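Local structure of hydrogenase maturation factor (Thermoanaerobacter tengcongensis, 3VTI) at residues Ile49-Val54 with Ala94-Glu99; Tyr210-Met215 with Lys252-Val257; Val290-Ile295 with Arg300-Pro305. The protein is S-carbamoylated by HypF during [NiFe]-hydrogenase maturation and then probably dehydrates the transferred group to a nitrile at the expense of ATP. All coordinates share one frame; numbering follows the deposited sequence.

Interaction 1 of 3, residues Ile49-Val54 with Ala94-Glu99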
# COMPACT_ATOMS: atom_id res chain seq x y z
N ILE C 49 -9.91 3.32 -8.61
CA ILE C 49 -9.65 2.58 -7.37
C ILE C 49 -10.76 2.76 -6.32
O ILE C 49 -11.01 1.86 -5.52
CB ILE C 49 -8.25 2.93 -6.78
CG1 ILE C 49 -7.89 1.99 -5.61
CG2 ILE C 49 -8.17 4.42 -6.40
CD1 ILE C 49 -6.42 1.98 -5.23
N GLY C 50 -11.41 3.92 -6.34
CA GLY C 50 -12.47 4.23 -5.39
C GLY C 50 -13.73 3.41 -5.61
O GLY C 50 -14.27 2.83 -4.66
N LYS C 51 -14.19 3.37 -6.86
CA LYS C 51 -15.39 2.62 -7.21
C LYS C 51 -15.14 1.14 -6.97
O LYS C 51 -16.02 0.40 -6.50
CB LYS C 51 -15.75 2.85 -8.68
CG LYS C 51 -17.10 2.31 -9.06
CD LYS C 51 -17.43 2.60 -10.52
CE LYS C 51 -18.85 2.12 -10.83
NZ LYS C 51 -19.10 2.00 -12.30
N LEU C 52 -13.92 0.72 -7.28
CA LEU C 52 -13.46 -0.64 -7.10
C LEU C 52 -13.49 -1.05 -5.63
O LEU C 52 -14.02 -2.11 -5.28
CB LEU C 52 -12.05 -0.75 -7.67
CG LEU C 52 -11.36 -2.11 -7.76
CD1 LEU C 52 -12.30 -3.17 -8.32
CD2 LEU C 52 -10.08 -2.00 -8.59
N ALA C 53 -12.94 -0.21 -4.76
CA ALA C 53 -12.84 -0.49 -3.34
C ALA C 53 -14.22 -0.73 -2.70
O ALA C 53 -14.35 -1.56 -1.79
CB ALA C 53 -12.12 0.65 -2.65
N VAL C 54 -15.23 -0.01 -3.17
CA VAL C 54 -16.57 -0.16 -2.64
C VAL C 54 -17.23 -1.41 -3.22
O VAL C 54 -17.62 -2.31 -2.48
CB VAL C 54 -17.45 1.09 -2.91
CG1 VAL C 54 -18.85 0.89 -2.36
CG2 VAL C 54 -16.82 2.33 -2.29
N ALA C 94 -18.23 7.52 -2.70
CA ALA C 94 -19.54 7.98 -2.25
C ALA C 94 -20.65 7.51 -3.20
O ALA C 94 -21.67 6.98 -2.75
CB ALA C 94 -19.57 9.50 -2.08
N GLU C 95 -20.43 7.68 -4.50
CA GLU C 95 -21.41 7.31 -5.52
C GLU C 95 -21.73 5.82 -5.55
O GLU C 95 -22.89 5.43 -5.70
CB GLU C 95 -20.95 7.78 -6.90
CG GLU C 95 -21.10 9.29 -7.09
CD GLU C 95 -20.31 9.82 -8.29
OE1 GLU C 95 -19.20 9.30 -8.58
OE2 GLU C 95 -20.80 10.78 -8.93
N ALA C 96 -20.70 4.98 -5.39
CA ALA C 96 -20.88 3.53 -5.40
C ALA C 96 -21.65 3.02 -4.17
O ALA C 96 -22.50 2.13 -4.30
CB ALA C 96 -19.54 2.83 -5.52
N ALA C 97 -21.35 3.59 -3.01
CA ALA C 97 -22.06 3.25 -1.77
C ALA C 97 -23.53 3.63 -1.86
O ALA C 97 -24.40 2.89 -1.41
CB ALA C 97 -21.41 3.91 -0.57
N LYS C 98 -23.79 4.78 -2.48
CA LYS C 98 -25.14 5.27 -2.69
C LYS C 98 -25.94 4.33 -3.61
O LYS C 98 -27.06 3.98 -3.29
CB LYS C 98 -25.09 6.68 -3.28
CG LYS C 98 -26.25 7.57 -2.87
CD LYS C 98 -25.85 9.05 -2.89
CE LYS C 98 -26.21 9.72 -4.20
NZ LYS C 98 -27.64 10.14 -4.20
N GLU C 99 -25.33 3.92 -4.72
CA GLU C 99 -25.96 3.00 -5.67
C GLU C 99 -26.19 1.64 -5.03
O GLU C 99 -27.25 1.04 -5.20
CB GLU C 99 -25.10 2.84 -6.93
CG GLU C 99 -25.84 2.15 -8.08
CD GLU C 99 -24.92 1.45 -9.09
OE1 GLU C 99 -23.81 1.97 -9.37
OE2 GLU C 99 -25.31 0.38 -9.60

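Interaction 2 of 3, residues Tyr210-Met215 with Lys252-Val257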
# COMPACT_ATOMS: atom_id res chain seq x y z
N TYR C 210 -12.36 -23.91 -9.89
CA TYR C 210 -11.44 -24.76 -9.13
C TYR C 210 -11.69 -24.66 -7.63
O TYR C 210 -11.56 -25.65 -6.92
CB TYR C 210 -9.99 -24.39 -9.44
CG TYR C 210 -9.39 -25.18 -10.58
CD1 TYR C 210 -8.86 -26.45 -10.37
CD2 TYR C 210 -9.38 -24.67 -11.87
CE1 TYR C 210 -8.31 -27.19 -11.42
CE2 TYR C 210 -8.84 -25.40 -12.93
CZ TYR C 210 -8.31 -26.65 -12.70
OH TYR C 210 -7.78 -27.37 -13.75
N GLU C 211 -12.05 -23.46 -7.17
CA GLU C 211 -12.36 -23.26 -5.76
C GLU C 211 -13.66 -23.96 -5.40
O GLU C 211 -13.78 -24.54 -4.32
CB GLU C 211 -12.45 -21.77 -5.43
CG GLU C 211 -11.08 -21.09 -5.30
CD GLU C 211 -11.12 -19.58 -5.53
OE1 GLU C 211 -12.16 -19.04 -5.98
OE2 GLU C 211 -10.08 -18.93 -5.25
N ILE C 212 -14.63 -23.93 -6.32
CA ILE C 212 -15.88 -24.65 -6.13
C ILE C 212 -15.61 -26.15 -6.11
O ILE C 212 -16.12 -26.86 -5.24
CB ILE C 212 -16.93 -24.32 -7.23
CG1 ILE C 212 -17.34 -22.85 -7.19
CG2 ILE C 212 -18.14 -25.22 -7.07
CD1 ILE C 212 -18.05 -22.36 -8.46
N SER C 213 -14.80 -26.62 -7.06
CA SER C 213 -14.39 -28.03 -7.13
C SER C 213 -13.71 -28.54 -5.87
O SER C 213 -14.08 -29.58 -5.34
CB SER C 213 -13.47 -28.27 -8.32
OG SER C 213 -14.24 -28.59 -9.48
N LYS C 214 -12.70 -27.80 -5.42
CA LYS C 214 -11.95 -28.16 -4.22
C LYS C 214 -12.88 -28.28 -3.01
O LYS C 214 -12.94 -29.33 -2.37
CB LYS C 214 -10.84 -27.14 -3.97
CG LYS C 214 -9.89 -27.49 -2.83
CD LYS C 214 -8.89 -26.37 -2.57
CE LYS C 214 -8.09 -26.63 -1.29
NZ LYS C 214 -7.04 -25.60 -1.03
N MET C 215 -13.64 -27.22 -2.75
CA MET C 215 -14.41 -27.11 -1.52
C MET C 215 -15.69 -27.93 -1.50
O MET C 215 -16.07 -28.48 -0.47
CB MET C 215 -14.70 -25.65 -1.19
CG MET C 215 -13.44 -24.81 -0.91
SD MET C 215 -12.68 -25.13 0.70
CE MET C 215 -11.56 -26.46 0.32
N LYS C 252 -19.15 -9.10 -12.23
CA LYS C 252 -19.72 -10.41 -12.56
C LYS C 252 -19.82 -11.36 -11.36
O LYS C 252 -19.04 -11.29 -10.42
CB LYS C 252 -18.94 -11.10 -13.69
CG LYS C 252 -18.74 -10.25 -14.95
CD LYS C 252 -20.05 -9.95 -15.66
CE LYS C 252 -20.01 -8.59 -16.37
NZ LYS C 252 -18.90 -8.47 -17.37
N VAL C 253 -20.81 -12.24 -11.41
CA VAL C 253 -20.89 -13.29 -10.41
C VAL C 253 -21.11 -14.63 -11.10
O VAL C 253 -21.86 -14.72 -12.07
CB VAL C 253 -22.00 -13.00 -9.34
CG1 VAL C 253 -23.42 -12.95 -9.97
CG2 VAL C 253 -21.94 -14.02 -8.17
N VAL C 254 -20.40 -15.65 -10.61
CA VAL C 254 -20.62 -17.04 -10.98
C VAL C 254 -21.65 -17.63 -10.03
O VAL C 254 -21.52 -17.53 -8.81
CB VAL C 254 -19.32 -17.86 -10.86
CG1 VAL C 254 -19.58 -19.38 -11.04
CG2 VAL C 254 -18.29 -17.37 -11.88
N VAL C 255 -22.66 -18.26 -10.60
CA VAL C 255 -23.76 -18.81 -9.82
C VAL C 255 -23.94 -20.29 -10.04
O VAL C 255 -24.00 -20.75 -11.16
CB VAL C 255 -25.09 -18.17 -10.21
CG1 VAL C 255 -26.15 -18.44 -9.15
CG2 VAL C 255 -24.93 -16.68 -10.46
N VAL C 256 -24.04 -21.04 -8.95
CA VAL C 256 -24.43 -22.44 -9.02
C VAL C 256 -25.84 -22.59 -8.44
O VAL C 256 -26.13 -22.04 -7.38
CB VAL C 256 -23.41 -23.34 -8.27
CG1 VAL C 256 -23.70 -24.79 -8.50
CG2 VAL C 256 -21.99 -23.03 -8.73
N VAL C 257 -26.71 -23.31 -9.16
CA VAL C 257 -28.12 -23.48 -8.76
C VAL C 257 -28.62 -24.91 -8.90
O VAL C 257 -28.00 -25.72 -9.60
CB VAL C 257 -29.09 -22.59 -9.59
CG1 VAL C 257 -28.79 -21.13 -9.40
CG2 VAL C 257 -29.02 -22.94 -11.07

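Interaction 3 of 3, residues Val290-Ile295 with Arg300-Pro305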
# COMPACT_ATOMS: atom_id res chain seq x y z
N VAL C 290 -12.06 -30.02 -13.58
CA VAL C 290 -12.59 -28.84 -14.23
C VAL C 290 -12.29 -28.92 -15.72
O VAL C 290 -11.14 -28.77 -16.14
CB VAL C 290 -12.03 -27.52 -13.61
CG1 VAL C 290 -12.66 -26.29 -14.28
CG2 VAL C 290 -12.28 -27.49 -12.11
N THR C 291 -13.34 -29.14 -16.50
CA THR C 291 -13.22 -29.41 -17.93
C THR C 291 -14.04 -28.45 -18.79
O THR C 291 -15.09 -27.96 -18.38
CB THR C 291 -13.65 -30.87 -18.26
OG1 THR C 291 -15.03 -31.05 -17.91
CG2 THR C 291 -12.79 -31.88 -17.50
N ILE C 292 -13.55 -28.19 -20.00
CA ILE C 292 -14.27 -27.36 -20.97
C ILE C 292 -14.50 -28.11 -22.28
O ILE C 292 -13.57 -28.69 -22.85
CB ILE C 292 -13.55 -26.00 -21.22
CG1 ILE C 292 -14.33 -25.15 -22.23
CG2 ILE C 292 -12.10 -26.22 -21.66
CD1 ILE C 292 -13.80 -23.75 -22.42
N ASN C 293 -15.74 -28.09 -22.75
CA ASN C 293 -16.11 -28.72 -24.01
C ASN C 293 -16.15 -27.70 -25.14
O ASN C 293 -16.77 -26.64 -25.00
CB ASN C 293 -17.47 -29.41 -23.90
CG ASN C 293 -17.36 -30.89 -23.57
OD1 ASN C 293 -16.50 -31.30 -22.79
ND2 ASN C 293 -18.24 -31.69 -24.15
N THR C 294 -15.49 -28.03 -26.24
CA THR C 294 -15.56 -27.22 -27.46
C THR C 294 -16.74 -27.69 -28.31
O THR C 294 -17.47 -28.62 -27.92
CB THR C 294 -14.25 -27.30 -28.28
OG1 THR C 294 -14.12 -28.60 -28.87
CG2 THR C 294 -13.02 -27.00 -27.42
N ILE C 295 -16.94 -27.04 -29.46
CA ILE C 295 -17.92 -27.48 -30.45
C ILE C 295 -17.65 -28.93 -30.88
O ILE C 295 -16.49 -29.31 -31.12
CB ILE C 295 -18.01 -26.54 -31.70
CG1 ILE C 295 -16.62 -26.28 -32.31
CG2 ILE C 295 -18.69 -25.22 -31.34
CD1 ILE C 295 -16.65 -25.67 -33.73
N ARG C 300 -11.40 -30.96 -22.74
CA ARG C 300 -10.05 -30.75 -22.21
C ARG C 300 -10.11 -30.07 -20.84
O ARG C 300 -11.06 -29.34 -20.54
CB ARG C 300 -9.17 -29.94 -23.19
CG ARG C 300 -9.69 -28.54 -23.48
CD ARG C 300 -8.64 -27.68 -24.16
NE ARG C 300 -9.03 -26.27 -24.14
CZ ARG C 300 -8.61 -25.39 -23.24
NH1 ARG C 300 -7.77 -25.75 -22.27
NH2 ARG C 300 -9.03 -24.13 -23.30
N ILE C 301 -9.10 -30.32 -20.01
CA ILE C 301 -9.03 -29.72 -18.68
C ILE C 301 -8.75 -28.22 -18.78
O ILE C 301 -7.99 -27.77 -19.64
CB ILE C 301 -7.97 -30.40 -17.75
CG1 ILE C 301 -6.56 -30.34 -18.34
CG2 ILE C 301 -8.37 -31.84 -17.42
CD1 ILE C 301 -5.67 -29.24 -17.77
N VAL C 302 -9.39 -27.45 -17.90
CA VAL C 302 -9.12 -26.04 -17.80
C VAL C 302 -7.84 -25.89 -16.99
O VAL C 302 -7.72 -26.46 -15.90
CB VAL C 302 -10.28 -25.29 -17.12
CG1 VAL C 302 -9.95 -23.81 -16.96
CG2 VAL C 302 -11.57 -25.47 -17.93
N ASP C 303 -6.87 -25.15 -17.53
CA ASP C 303 -5.60 -24.93 -16.85
C ASP C 303 -5.74 -23.88 -15.76
O ASP C 303 -6.52 -22.93 -15.90
CB ASP C 303 -4.52 -24.52 -17.86
CG ASP C 303 -4.22 -25.63 -18.88
OD1 ASP C 303 -3.63 -26.66 -18.49
OD2 ASP C 303 -4.58 -25.46 -20.06
N ARG C 304 -5.01 -24.05 -14.66
CA ARG C 304 -5.05 -23.10 -13.55
C ARG C 304 -4.05 -21.94 -13.73
O ARG C 304 -2.88 -22.18 -14.03
CB ARG C 304 -4.83 -23.82 -12.22
CG ARG C 304 -5.21 -22.98 -11.00
CD ARG C 304 -4.76 -23.60 -9.69
NE ARG C 304 -5.80 -24.44 -9.10
CZ ARG C 304 -5.87 -24.75 -7.80
NH1 ARG C 304 -4.95 -24.30 -6.95
NH2 ARG C 304 -6.86 -25.52 -7.35
N PRO C 305 -4.52 -20.68 -13.55
CA PRO C 305 -3.68 -19.45 -13.65
C PRO C 305 -2.40 -19.48 -12.81
O PRO C 305 -1.28 -19.40 -13.33
CB PRO C 305 -4.61 -18.34 -13.15
CG PRO C 305 -5.99 -18.84 -13.39
CD PRO C 305 -5.94 -20.35 -13.31

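Interaction 1 of 3, residues Ile49-Val54 with Ala94-Glu99
V54 and A96 meet in a buried helix-helix contact within the AIR synthase-related N-terminal domain, an alpha/beta fold in which helix 49-60 and helix 83-100 pack beside the mixed sheet. The two segments run in broadly the same direction, crossing at -33° with their axes only 8.6 Å apart. A96 turns its single methyl toward helix 49-60, and so small a residue as alanine suits this close approach. K51 and A96 have the closest CA atoms, 5.9 Å apart.

V54 and A96 bury nearly equal areas and carry most of the interface. CB and CG1 of V54 rest against the A96 methyl, each 3.8 Å from A96 CB, and a branched, rigid valine suits the site because it fills space without needing a long chain. V54 and A53 also lean on M93, one turn earlier on the same partner helix, and A53 packs on F37 and I122 of the neighbouring strands.

K51 borders the contact with its aliphatic part. Its CG lies 4.3 Å from A96 CB, and from there the fully extended chain carries NZ away to a hydrogen bond with the carbonyl oxygen of V177. The carboxylate of E99 is nearby, but K51 NZ stays 5.5 Å from E99 OE1, too far for a salt bridge, so any attraction is probably weak; E99 itself hydrogen-bonds to Y274.

With CG1 of V54 anti to its backbone nitrogen (chi1 179°), that methyl reaches past A96 to lie 3.7 Å from A97 N.

Interaction 2 of 3, residues Tyr210-Met215 with Lys252-Val257
K252 NZ is gripped by the carboxylate of D176 and the carbonyl oxygen of T152, and the chain that leaves this buried ammonium group runs into strand 254-257, where V254 and V256 meet I212 of helix 204-216. A lysine suits the first position because its charge is matched by the aspartate. The valines that follow suit an apolar strand, their branched side chains being at home in extended backbone.

The contact itself has no polar bond. I212 reaches from the helix to the strand with its terminal methyl. CG1 stands anti to the carbonyl carbon (chi1 -64°) and CD1 continues outward in a nearly extended chain (chi2 164°), which carries CD1 outward from the helix. There it meets V256 tip to tip, with I212 CD1 4.0 Å from V256 CG2. The same methyl lies 4.2 Å from V254 CG1, so one isoleucine end touches two valines that share a face of the strand. Isoleucine suits this place because its extended chain, met by the valine methyl, bridges the 9.3 Å between the CA atoms of I212 and V256.

V196 of strand 194-198 adds to the packing, touching both I212 and V256. Helix 204-216 thus lies across one face of the mixed sheet of the C-terminal domain, while V254 leans on V147 and I149 of strand 146-149, and V255 and V257 point to the sheet's other face, against L197 and I194; strand 254-257 is the middle one of the three.

Interaction 3 of 3, residues Val290-Ile295 with Arg300-Pro305
CG2 of I292 and CG of R300 each stand between their own backbone nitrogen and carbonyl carbon (chi1 of R300 62°), setting the two side chains alongside each other, pointing the same way. From CG the R300 chain runs extended to NE and brings the guanidinium across I292, whose CG2 sits over the centre of one face, 3.8 Å above its plane. Arginine suits the place, its long apolar stem covering isoleucine while its charge makes a long salt bridge to D303 and a weak, long ion pair with D243. With an alanine here, CG2 of I292 would probably lose the guanidinium that lies over it and D303 this distant partner.

I292 N donates to R300 O at 2.8 Å, almost straight, and R300 N returns a longer bond to I292 O. V302 N then bonds to V290 O at 2.8 Å, while V290 CG1 packs 3.8 Å from V302 CB. T291 and I301 form the antiparallel non-hydrogen-bonded pair, their side chains diverging.

Strand 290-293 also pairs with strand 219-223, and I301 makes backbone hydrogen bonds with another protein's chain, probably HypF. The two segments form a beta hairpin whose strand 299-301 is outermost in the mixed sheet within this chain.

Interactions 2 and 3 share the mixed sheet of the C-terminal domain, their centres about 15 Å apart. They touch: S213 OG packs 3.5 Å from V290 CG2, and the Y210 ring lies against V290, so helix 204-216 touches both the hairpin and strand 254-257. Interaction 1 belongs to the N-terminal domain, about 25 Å from interaction 2 and 34 Å from interaction 3 between centres. The magnesium ion, bound by D22, D60 and D199, is about 14 Å from the V54 side chain and 10 Å from that of V254; D60 ends helix 49-60. Interaction 3 lies away from this site.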